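Local coordinates for protein cellulosomal scaffoldin (Acetivibrio cellulolyticus, PDB 4WI0) that probably takes part in cellulose breakdown as a cellulosome scaffold, this chain being its C-terminal X module and calcium-binding dockerin, which docks onto a type II cohesin, at residues Gly1-Val13 and Thr39-Ala51. The protein carries 1 engineered substitution. Numbering follows the deposited sequence.
Sequences GTTVSGYINPDFV and TDSNGYFEIKDVA
Phe45 lies flat against the backbone of Gly6, with Gly6 N 3.4 Å above the ring plane, offset toward its rim. The ring gets there because CG sits between its own backbone N and carbonyl carbon (chi1 67°), folding it back over the neighbouring strand; Gly6, having no side chain, lets Phe45 CE1 come within 3.3 Å of Gly6 C. Ile8 CD1 reaches Phe45 CE1 at 4.0 Å, coming at the ring obliquely, while the Ile8 and Thr39 side chains cross at about a right angle, Ile8 CG1 meeting Thr39 CG2 at 3.5 Å. Val4 CG2 touches Val50 CG2, and Ile30 of strand 27-31 closes over both valines.

On the other face of the sheet Tyr7 and Tyr44 are paired obliquely, their ring planes at 51°. Tyr44 CD1 lies over one face of the Tyr7 ring, 3.5 Å from Tyr7 CZ, and Asn42 O comes to that ring's edge in plane. With CG anti to the backbone N (chi1 179°), the Tyr44 ring reaches along the strand until OH donates to the anti lone pair of Glu46 OE1 at 2.7 Å; this bond probably limits the ring's swing. Ser5 CB packs against the same hydroxyl.

Near the chain start, Val50 O is gripped twice by Thr2, through N and, from above the carbonyl plane, through OG1 (3.1 Å). Asp49 and Val50 both face Thr2, a G1 beta bulge that shifts the register of this antiparallel pair. Strand 44-50 edges a three-strand sheet centred on 2-10, with 78-89 beyond, in the X module's two-sheet beta sandwich.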
ATOM      1  N   GLY B   1     -32.567 -16.457 -25.002  1.00 43.08           N
ATOM      2  CA  GLY B   1     -31.461 -17.175 -25.695  1.00 41.15           C
ATOM      3  C   GLY B   1     -30.551 -17.933 -24.743  1.00 39.84           C
ATOM      4  O   GLY B   1     -30.882 -19.029 -24.295  1.00 40.90           O
ATOM      5  N   THR B   2     -29.408 -17.334 -24.421  1.00 36.69           N
ATOM      6  CA  THR B   2     -28.365 -18.008 -23.654  1.00 34.90           C
ATOM      7  C   THR B   2     -28.023 -17.253 -22.372  1.00 32.04           C
ATOM      8  O   THR B   2     -28.400 -16.096 -22.197  1.00 31.16           O
ATOM      9  CB  THR B   2     -27.071 -18.168 -24.487  1.00 34.65           C
ATOM     10  OG1 THR B   2     -26.423 -16.899 -24.637  1.00 33.94           O
ATOM     11  CG2 THR B   2     -27.377 -18.748 -25.871  1.00 34.94           C
ATOM     12  N   THR B   3     -27.301 -17.928 -21.481  1.00 29.84           N
ATOM     13  CA  THR B   3     -26.790 -17.316 -20.264  1.00 27.94           C
ATOM     14  C   THR B   3     -25.279 -17.134 -20.366  1.00 26.01           C
ATOM     15  O   THR B   3     -24.547 -18.100 -20.596  1.00 26.14           O
ATOM     16  CB  THR B   3     -27.098 -18.182 -19.028  1.00 28.81           C
ATOM     17  OG1 THR B   3     -28.504 -18.445 -18.964  1.00 30.07           O
ATOM     18  CG2 THR B   3     -26.661 -17.479 -17.751  1.00 28.39           C
ATOM     19  N   VAL B   4     -24.817 -15.897 -20.193  1.00 24.06           N
ATOM     20  CA  VAL B   4     -23.392 -15.599 -20.082  1.00 22.41           C
ATOM     21  C   VAL B   4     -23.077 -15.384 -18.591  1.00 21.90           C
ATOM     22  O   VAL B   4     -23.688 -14.534 -17.948  1.00 22.56           O
ATOM     23  CB  VAL B   4     -23.013 -14.360 -20.927  1.00 21.60           C
ATOM     24  CG1 VAL B   4     -21.522 -14.078 -20.854  1.00 20.74           C
ATOM     25  CG2 VAL B   4     -23.424 -14.558 -22.376  1.00 21.95           C
ATOM     26  N   SER B   5     -22.145 -16.168 -18.051  1.00 21.03           N
ATOM     27  CA  SER B   5     -21.763 -16.082 -16.637  1.00 20.61           C
ATOM     28  C   SER B   5     -20.238 -16.046 -16.422  1.00 19.40           C
ATOM     29  O   SER B   5     -19.455 -16.243 -17.353  1.00 19.46           O
ATOM     30  CB  SER B   5     -22.367 -17.269 -15.876  1.00 21.54           C
ATOM     31  OG  SER B   5     -21.883 -18.496 -16.398  1.00 21.79           O
ATOM     32  N   GLY B   6     -19.819 -15.802 -15.186  1.00 19.44           N
ATOM     33  CA  GLY B   6     -18.399 -15.827 -14.840  1.00 18.74           C
ATOM     34  C   GLY B   6     -18.066 -15.212 -13.493  1.00 18.56           C
ATOM     35  O   GLY B   6     -18.959 -14.896 -12.703  1.00 19.13           O
ATOM     36  N   TYR B   7     -16.769 -15.046 -13.249  1.00 18.05           N
ATOM     37  CA  TYR B   7     -16.255 -14.516 -11.988  1.00 18.52           C
ATOM     38  C   TYR B   7     -15.298 -13.346 -12.212  1.00 17.66           C
ATOM     39  O   TYR B   7     -14.420 -13.421 -13.062  1.00 17.42           O
ATOM     40  CB  TYR B   7     -15.530 -15.625 -11.222  1.00 19.21           C
ATOM     41  CG  TYR B   7     -16.470 -16.647 -10.651  1.00 20.37           C
ATOM     42  CD1 TYR B   7     -16.915 -17.720 -11.420  1.00 21.01           C
ATOM     43  CD2 TYR B   7     -16.942 -16.533  -9.346  1.00 21.27           C
ATOM     44  CE1 TYR B   7     -17.791 -18.661 -10.896  1.00 22.30           C
ATOM     45  CE2 TYR B   7     -17.818 -17.468  -8.819  1.00 22.50           C
ATOM     46  CZ  TYR B   7     -18.236 -18.528  -9.598  1.00 23.21           C
ATOM     47  OH  TYR B   7     -19.112 -19.458  -9.075  1.00 24.78           O
ATOM     48  N   ILE B   8     -15.501 -12.271 -11.453  1.00 17.98           N
ATOM     49  CA  ILE B   8     -14.602 -11.118 -11.424  1.00 17.52           C
ATOM     50  C   ILE B   8     -13.965 -11.074 -10.026  1.00 18.45           C
ATOM     51  O   ILE B   8     -14.668 -11.244  -9.032  1.00 18.85           O
ATOM     52  CB  ILE B   8     -15.362  -9.777 -11.651  1.00 17.22           C
ATOM     53  CG1 ILE B   8     -16.321  -9.830 -12.857  1.00 17.15           C
ATOM     54  CG2 ILE B   8     -14.384  -8.616 -11.772  1.00 16.53           C
ATOM     55  CD1 ILE B   8     -15.669  -9.919 -14.219  1.00 16.64           C
ATOM     56  N   ASN B   9     -12.648 -10.856  -9.960  1.00 18.39           N
ATOM     57  CA  ASN B   9     -11.917 -10.645  -8.705  1.00 18.73           C
ATOM     58  C   ASN B   9     -11.039  -9.390  -8.831  1.00 18.60           C
ATOM     59  O   ASN B   9     -10.483  -9.140  -9.893  1.00 17.43           O
ATOM     60  CB  ASN B   9     -10.956 -11.814  -8.436  1.00 19.33           C
ATOM     61  CG  ASN B   9     -11.587 -13.005  -7.721  1.00 20.17           C
ATOM     62  OD1 ASN B   9     -10.851 -13.903  -7.317  1.00 21.77           O
ATOM     63  ND2 ASN B   9     -12.911 -13.054  -7.584  1.00 20.42           N
ATOM     64  N   PRO B  10     -10.878  -8.620  -7.740  1.00 19.06           N
ATOM     65  CA  PRO B  10      -9.888  -7.530  -7.802  1.00 19.00           C
ATOM     66  C   PRO B  10      -8.473  -8.099  -7.775  1.00 19.36           C
ATOM     67  O   PRO B  10      -8.262  -9.168  -7.180  1.00 20.00           O
ATOM     68  CB  PRO B  10     -10.176  -6.728  -6.532  1.00 18.98           C
ATOM     69  CG  PRO B  10     -10.757  -7.722  -5.591  1.00 19.69           C
ATOM     70  CD  PRO B  10     -11.534  -8.699  -6.423  1.00 19.44           C
ATOM     71  N   ASP B  11      -7.517  -7.421  -8.415  1.00 18.29           N
ATOM     72  CA  ASP B  11      -6.128  -7.886  -8.419  1.00 19.27           C
ATOM     73  C   ASP B  11      -5.350  -7.435  -7.166  1.00 20.28           C
ATOM     74  O   ASP B  11      -4.432  -6.609  -7.237  1.00 19.69           O
ATOM     75  CB  ASP B  11      -5.400  -7.453  -9.706  1.00 19.47           C
ATOM     76  CG  ASP B  11      -4.019  -8.064  -9.826  1.00 19.92           C
ATOM     77  OD1 ASP B  11      -3.732  -9.057  -9.125  1.00 20.30           O
ATOM     78  OD2 ASP B  11      -3.206  -7.555 -10.614  1.00 20.35           O
ATOM     79  N   PHE B  12      -5.732  -7.992  -6.020  1.00 20.35           N
ATOM     80  CA  PHE B  12      -4.974  -7.855  -4.772  1.00 21.81           C
ATOM     81  C   PHE B  12      -5.473  -8.894  -3.765  1.00 23.68           C
ATOM     82  O   PHE B  12      -6.601  -9.400  -3.878  1.00 21.89           O
ATOM     83  CB  PHE B  12      -5.035  -6.426  -4.179  1.00 21.06           C
ATOM     84  CG  PHE B  12      -6.435  -5.911  -3.907  1.00 20.88           C
ATOM     85  CD1 PHE B  12      -7.159  -6.341  -2.795  1.00 21.76           C
ATOM     86  CD2 PHE B  12      -7.006  -4.959  -4.732  1.00 20.76           C
ATOM     87  CE1 PHE B  12      -8.430  -5.859  -2.548  1.00 21.68           C
ATOM     88  CE2 PHE B  12      -8.276  -4.469  -4.483  1.00 20.99           C
ATOM     89  CZ  PHE B  12      -8.991  -4.919  -3.395  1.00 21.02           C
ATOM     90  N   VAL B  13      -4.626  -9.211  -2.795  1.00 25.81           N
ATOM     91  CA  VAL B  13      -4.927 -10.266  -1.824  1.00 29.04           C
ATOM     92  C   VAL B  13      -6.005  -9.810  -0.834  1.00 29.22           C
ATOM     93  O   VAL B  13      -5.986  -8.672  -0.374  1.00 29.01           O
ATOM     94  CB  VAL B  13      -3.649 -10.754  -1.089  1.00 32.73           C
ATOM     95  CG1 VAL B  13      -2.611 -11.245  -2.095  1.00 32.62           C
ATOM     96  CG2 VAL B  13      -3.050  -9.667  -0.204  1.00 33.29           C
ATOM     97  N   THR B  39     -21.772  -8.229  -9.974  1.00 18.87           N
ATOM     98  CA  THR B  39     -21.232  -9.402  -9.297  1.00 19.04           C
ATOM     99  C   THR B  39     -21.723  -9.459  -7.842  1.00 19.99           C
ATOM    100  O   THR B  39     -21.896  -8.420  -7.209  1.00 19.80           O
ATOM    101  CB  THR B  39     -19.690  -9.446  -9.311  1.00 18.01           C
ATOM    102  OG1 THR B  39     -19.157  -8.254  -8.720  1.00 17.64           O
ATOM    103  CG2 THR B  39     -19.158  -9.610 -10.735  1.00 17.41           C
ATOM    104  N   ASP B  40     -21.944 -10.677  -7.339  1.00 20.79           N
ATOM    105  CA  ASP B  40     -22.277 -10.895  -5.925  1.00 22.18           C
ATOM    106  C   ASP B  40     -21.012 -10.935  -5.065  1.00 22.13           C
ATOM    107  O   ASP B  40     -19.920 -10.623  -5.549  1.00 20.45           O
ATOM    108  CB  ASP B  40     -23.116 -12.179  -5.751  1.00 23.47           C
ATOM    109  CG  ASP B  40     -22.399 -13.442  -6.222  1.00 23.17           C
ATOM    110  OD1 ASP B  40     -21.146 -13.500  -6.241  1.00 22.09           O
ATOM    111  OD2 ASP B  40     -23.112 -14.395  -6.583  1.00 24.18           O
ATOM    112  N   SER B  41     -21.151 -11.322  -3.793  1.00 23.96           N
ATOM    113  CA  SER B  41     -20.017 -11.334  -2.870  1.00 24.46           C
ATOM    114  C   SER B  41     -18.979 -12.414  -3.193  1.00 24.65           C
ATOM    115  O   SER B  41     -17.864 -12.374  -2.676  1.00 25.27           O
ATOM    116  CB  SER B  41     -20.499 -11.481  -1.431  1.00 26.38           C
ATOM    117  OG  SER B  41     -21.141 -12.732  -1.233  1.00 28.01           O
ATOM    118  N   ASN B  42     -19.343 -13.376  -4.038  1.00 24.82           N
ATOM    119  CA  ASN B  42     -18.394 -14.363  -4.540  1.00 24.65           C
ATOM    120  C   ASN B  42     -17.753 -13.920  -5.857  1.00 22.47           C
ATOM    121  O   ASN B  42     -16.988 -14.675  -6.441  1.00 22.45           O
ATOM    122  CB  ASN B  42     -19.078 -15.723  -4.756  1.00 26.65           C
ATOM    123  CG  ASN B  42     -19.794 -16.237  -3.518  1.00 29.23           C
ATOM    124  OD1 ASN B  42     -20.833 -16.902  -3.616  1.00 31.42           O
ATOM    125  ND2 ASN B  42     -19.244 -15.950  -2.349  1.00 30.80           N
ATOM    126  N   GLY B  43     -18.074 -12.712  -6.322  1.00 20.95           N
ATOM    127  CA  GLY B  43     -17.584 -12.207  -7.603  1.00 19.27           C
ATOM    128  C   GLY B  43     -18.319 -12.764  -8.807  1.00 19.06           C
ATOM    129  O   GLY B  43     -17.886 -12.570  -9.944  1.00 17.58           O
ATOM    130  N   TYR B  44     -19.438 -13.443  -8.566  1.00 19.93           N
ATOM    131  CA  TYR B  44     -20.165 -14.135  -9.629  1.00 20.25           C
ATOM    132  C   TYR B  44     -21.215 -13.251 -10.299  1.00 20.15           C
ATOM    133  O   TYR B  44     -21.968 -12.562  -9.626  1.00 20.30           O
ATOM    134  CB  TYR B  44     -20.841 -15.382  -9.058  1.00 21.85           C
ATOM    135  CG  TYR B  44     -21.632 -16.154 -10.076  1.00 22.36           C
ATOM    136  CD1 TYR B  44     -20.991 -16.897 -11.064  1.00 22.09           C
ATOM    137  CD2 TYR B  44     -23.018 -16.145 -10.052  1.00 23.44           C
ATOM    138  CE1 TYR B  44     -21.715 -17.606 -12.007  1.00 22.98           C
ATOM    139  CE2 TYR B  44     -23.752 -16.855 -10.987  1.00 24.37           C
ATOM    140  CZ  TYR B  44     -23.097 -17.583 -11.961  1.00 23.73           C
ATOM    141  OH  TYR B  44     -23.832 -18.275 -12.886  1.00 24.94           O
ATOM    142  N   PHE B  45     -21.277 -13.293 -11.629  1.00 20.00           N
ATOM    143  CA  PHE B  45     -22.327 -12.599 -12.380  1.00 20.45           C
ATOM    144  C   PHE B  45     -23.038 -13.543 -13.343  1.00 21.19           C
ATOM    145  O   PHE B  45     -22.454 -14.536 -13.802  1.00 20.97           O
ATOM    146  CB  PHE B  45     -21.758 -11.426 -13.182  1.00 19.58           C
ATOM    147  CG  PHE B  45     -20.843 -11.841 -14.298  1.00 18.78           C
ATOM    148  CD1 PHE B  45     -19.493 -12.050 -14.060  1.00 18.15           C
ATOM    149  CD2 PHE B  45     -21.329 -12.012 -15.586  1.00 19.00           C
ATOM    150  CE1 PHE B  45     -18.644 -12.436 -15.084  1.00 18.04           C
ATOM    151  CE2 PHE B  45     -20.483 -12.392 -16.617  1.00 18.35           C
ATOM    152  CZ  PHE B  45     -19.142 -12.609 -16.364  1.00 17.78           C
ATOM    153  N   GLU B  46     -24.277 -13.189 -13.679  1.00 21.88           N
ATOM    154  CA  GLU B  46     -25.098 -13.979 -14.584  1.00 23.48           C
ATOM    155  C   GLU B  46     -25.993 -13.065 -15.418  1.00 24.16           C
ATOM    156  O   GLU B  46     -26.773 -12.301 -14.871  1.00 25.36           O
ATOM    157  CB  GLU B  46     -25.960 -14.936 -13.769  1.00 25.18           C
ATOM    158  CG  GLU B  46     -26.320 -16.218 -14.471  1.00 25.94           C
ATOM    159  CD  GLU B  46     -27.136 -17.110 -13.571  1.00 27.28           C
ATOM    160  OE1 GLU B  46     -26.540 -17.973 -12.904  1.00 27.72           O
ATOM    161  OE2 GLU B  46     -28.361 -16.908 -13.506  1.00 28.51           O
ATOM    162  N   ILE B  47     -25.872 -13.142 -16.738  1.00 24.65           N
ATOM    163  CA  ILE B  47     -26.728 -12.370 -17.635  1.00 26.05           C
ATOM    164  C   ILE B  47     -27.530 -13.330 -18.515  1.00 27.55           C
ATOM    165  O   ILE B  47     -26.955 -14.109 -19.277  1.00 28.63           O
ATOM    166  CB  ILE B  47     -25.912 -11.410 -18.523  1.00 25.54           C
ATOM    167  CG1 ILE B  47     -24.984 -10.539 -17.668  1.00 24.90           C
ATOM    168  CG2 ILE B  47     -26.856 -10.538 -19.346  1.00 26.57           C
ATOM    169  CD1 ILE B  47     -23.862  -9.863 -18.436  1.00 24.69           C
ATOM    170  N   LYS B  48     -28.852 -13.250 -18.419  1.00 28.41           N
ATOM    171  CA  LYS B  48     -29.744 -14.179 -19.099  1.00 30.34           C
ATOM    172  C   LYS B  48     -30.279 -13.588 -20.393  1.00 30.25           C
ATOM    173  O   LYS B  48     -30.144 -12.393 -20.634  1.00 29.57           O
ATOM    174  CB  LYS B  48     -30.919 -14.523 -18.186  1.00 32.84           C
ATOM    175  CG  LYS B  48     -30.512 -15.170 -16.869  1.00 34.62           C
ATOM    176  CD  LYS B  48     -31.703 -15.332 -15.939  1.00 37.89           C
ATOM    177  CE  LYS B  48     -31.302 -16.039 -14.655  1.00 40.20           C
ATOM    178  NZ  LYS B  48     -32.440 -16.151 -13.699  1.00 43.85           N
ATOM    179  N   ASP B  49     -30.891 -14.445 -21.211  1.00 31.81           N
ATOM    180  CA  ASP B  49     -31.565 -14.043 -22.458  1.00 32.64           C
ATOM    181  C   ASP B  49     -30.652 -13.317 -23.446  1.00 30.83           C
ATOM    182  O   ASP B  49     -31.090 -12.411 -24.158  1.00 31.81           O
ATOM    183  CB  ASP B  49     -32.802 -13.176 -22.163  1.00 35.09           C
ATOM    184  CG  ASP B  49     -33.834 -13.885 -21.295  1.00 37.38           C
ATOM    185  OD1 ASP B  49     -33.936 -15.130 -21.342  1.00 38.32           O
ATOM    186  OD2 ASP B  49     -34.564 -13.180 -20.565  1.00 40.37           O
ATOM    187  N   VAL B  50     -29.386 -13.717 -23.497  1.00 29.09           N
ATOM    188  CA  VAL B  50     -28.436 -13.094 -24.416  1.00 27.83           C
ATOM    189  C   VAL B  50     -28.570 -13.758 -25.782  1.00 27.79           C
ATOM    190  O   VAL B  50     -28.584 -14.989 -25.885  1.00 28.21           O
ATOM    191  CB  VAL B  50     -26.984 -13.203 -23.916  1.00 26.19           C
ATOM    192  CG1 VAL B  50     -26.023 -12.562 -24.908  1.00 25.48           C
ATOM    193  CG2 VAL B  50     -26.840 -12.554 -22.549  1.00 26.55           C
ATOM    194  N   ALA B  51     -28.671 -12.940 -26.825  1.00 27.59           N
ATOM    195  CA  ALA B  51     -28.755 -13.444 -28.190  1.00 27.70           C
ATOM    196  C   ALA B  51     -27.387 -13.934 -28.642  1.00 26.83           C
ATOM    197  O   ALA B  51     -26.358 -13.344 -28.303  1.00 25.97           O
ATOM    198  CB  ALA B  51     -29.266 -12.364 -29.135  1.00 28.49           C
TER
HETATM  199  O   HOH W   1     -30.665 -17.737 -20.631  1.00 39.19           O
HETATM  200  O   HOH W   2     -21.493 -20.142 -14.599  1.00 29.57           O